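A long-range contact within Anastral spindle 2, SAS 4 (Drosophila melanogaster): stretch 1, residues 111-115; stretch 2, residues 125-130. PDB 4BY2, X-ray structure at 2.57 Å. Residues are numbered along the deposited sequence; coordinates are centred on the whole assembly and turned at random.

Stretch 1, residues 111-115: EGTVK
Stretch 2 (125-130) HTSYLD

The two stretches pair as antiparallel strands: residues 113-115 run at 167° to the strand that includes His125 to Ser127, with a closest axial approach of 4.6 Å. CA-CA distances set the register, 5.0 Å for Thr113 with Tyr128, 5.0 Å for Val114 with Ser127 and 4.4 Å for Lys115 with Thr126. Backbone torsions are extended, with phi/psi of -126/145 at Thr113, -121/109 at Val114, -104/137 at Lys115, -109/126 at Thr126 and -104/141 at Ser127. Gly112, before the strand, turns at 61/41, a positive phi that favours glycine; an ideal CB there would lie a tight 3.0 Å from Leu129 CD1.

Two near-linear hydrogen bonds close the Val114-Ser127 pair: Val114 N donates to Ser127 O (3.2 Å, 163°), and Ser127 N donates to Val114 O (2.8 Å, 165°). The same carbonyls accept CA-H...O contacts, Thr113 CA to Ser127 O at 3.3 Å and Thr126 CA to Val114 O at 3.5 Å, while Lys115 CA lies 3.4 Å from His125 O.

Side chains alternate between the faces. Thr113 (chi1 p), Lys115 (m, then t throughout), Thr126 (m) and Tyr128 (m, chi2 90°) share one face. There Thr113 CG2 meets Tyr128 CD2 at 3.6 Å, approaching the ring obliquely, and the aliphatic part of Lys115 packs on Thr126, CG to OG1 at 3.7 Å. Val114 (t) and Ser127 (m) occupy the other face, their CB atoms 4.0 Å apart.

Water extends the polar contacts. One molecule donates to Glu111 O at 3.0 Å and accepts from Leu129 N at 3.3 Å, bridging the stretches beyond the strand pairing. Another donates to Val114 O at 2.7 Å and hydrogen-bonds Ser127 OG at 2.7 Å, tying the serine hydroxyl to the partner backbone. Altogether the contact buries 352 Å², summed over both sides.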

# COMPACT_ATOMS: atom_id res chain seq x y z
N GLU A 111 14.76 -0.68 -9.08
CA GLU A 111 13.31 -0.70 -9.30
C GLU A 111 12.61 0.53 -8.69
O GLU A 111 11.42 0.73 -8.95
CB GLU A 111 12.69 -2.01 -8.76
CG GLU A 111 13.26 -3.28 -9.38
CD GLU A 111 14.37 -3.96 -8.59
OE1 GLU A 111 15.37 -3.29 -8.25
OE2 GLU A 111 14.25 -5.18 -8.34
N GLY A 112 13.34 1.33 -7.91
CA GLY A 112 12.84 2.52 -7.24
C GLY A 112 11.72 2.21 -6.26
O GLY A 112 10.72 2.93 -6.21
N THR A 113 11.86 1.11 -5.50
CA THR A 113 10.83 0.65 -4.57
C THR A 113 11.32 0.44 -3.14
O THR A 113 12.44 -0.02 -2.91
CB THR A 113 10.14 -0.63 -5.08
OG1 THR A 113 11.11 -1.63 -5.39
CG2 THR A 113 9.26 -0.38 -6.30
N VAL A 114 10.44 0.75 -2.18
CA VAL A 114 10.66 0.54 -0.76
C VAL A 114 9.51 -0.38 -0.31
O VAL A 114 8.35 0.02 -0.32
CB VAL A 114 10.72 1.87 0.06
CG1 VAL A 114 11.00 1.59 1.54
CG2 VAL A 114 11.78 2.82 -0.50
N LYS A 115 9.84 -1.64 0.01
CA LYS A 115 8.87 -2.64 0.46
C LYS A 115 9.02 -2.84 1.96
O LYS A 115 10.14 -2.91 2.46
CB LYS A 115 9.05 -3.98 -0.28
CG LYS A 115 8.59 -3.95 -1.73
CD LYS A 115 8.58 -5.35 -2.34
CE LYS A 115 8.01 -5.35 -3.73
NZ LYS A 115 8.09 -6.70 -4.36
N HIS A 125 3.72 -3.28 2.53
CA HIS A 125 3.58 -1.89 2.11
C HIS A 125 4.65 -1.55 1.08
O HIS A 125 5.84 -1.55 1.40
CB HIS A 125 3.59 -0.92 3.30
CG HIS A 125 3.45 0.52 2.92
ND1 HIS A 125 2.21 1.10 2.73
CD2 HIS A 125 4.40 1.46 2.71
CE1 HIS A 125 2.44 2.37 2.41
NE2 HIS A 125 3.74 2.63 2.38
N THR A 126 4.23 -1.28 -0.18
CA THR A 126 5.15 -0.95 -1.26
C THR A 126 5.05 0.52 -1.65
O THR A 126 3.96 1.01 -1.94
CB THR A 126 4.97 -1.89 -2.46
OG1 THR A 126 4.92 -3.24 -1.99
CG2 THR A 126 6.10 -1.76 -3.48
N SER A 127 6.19 1.22 -1.63
CA SER A 127 6.31 2.62 -2.03
C SER A 127 6.97 2.66 -3.41
O SER A 127 7.87 1.86 -3.68
CB SER A 127 7.16 3.41 -1.03
OG SER A 127 6.52 3.52 0.23
N TYR A 128 6.50 3.56 -4.28
CA TYR A 128 7.03 3.72 -5.63
C TYR A 128 7.58 5.13 -5.82
O TYR A 128 7.20 6.05 -5.08
CB TYR A 128 5.95 3.39 -6.69
CG TYR A 128 5.48 1.95 -6.65
CD1 TYR A 128 4.40 1.57 -5.86
CD2 TYR A 128 6.10 0.98 -7.43
CE1 TYR A 128 3.98 0.24 -5.81
CE2 TYR A 128 5.68 -0.35 -7.40
CZ TYR A 128 4.61 -0.71 -6.59
OH TYR A 128 4.19 -2.02 -6.55
N LEU A 129 8.49 5.30 -6.79
CA LEU A 129 9.15 6.56 -7.13
C LEU A 129 8.16 7.69 -7.47
O LEU A 129 8.39 8.84 -7.08
CB LEU A 129 10.12 6.33 -8.30
CG LEU A 129 11.30 7.28 -8.40
CD1 LEU A 129 12.60 6.52 -8.62
CD2 LEU A 129 11.09 8.30 -9.52
N ASP A 130 7.05 7.36 -8.17
CA ASP A 130 6.01 8.31 -8.60
C ASP A 130 5.10 8.83 -7.47
O ASP A 130 4.33 9.76 -7.69
CB ASP A 130 5.18 7.71 -9.76
CG ASP A 130 4.31 6.51 -9.42
OD1 ASP A 130 4.52 5.89 -8.35
OD2 ASP A 130 3.44 6.16 -10.25
O HOH W 1 9.14 2.71 -8.67
O HOH W 2 7.34 1.42 1.76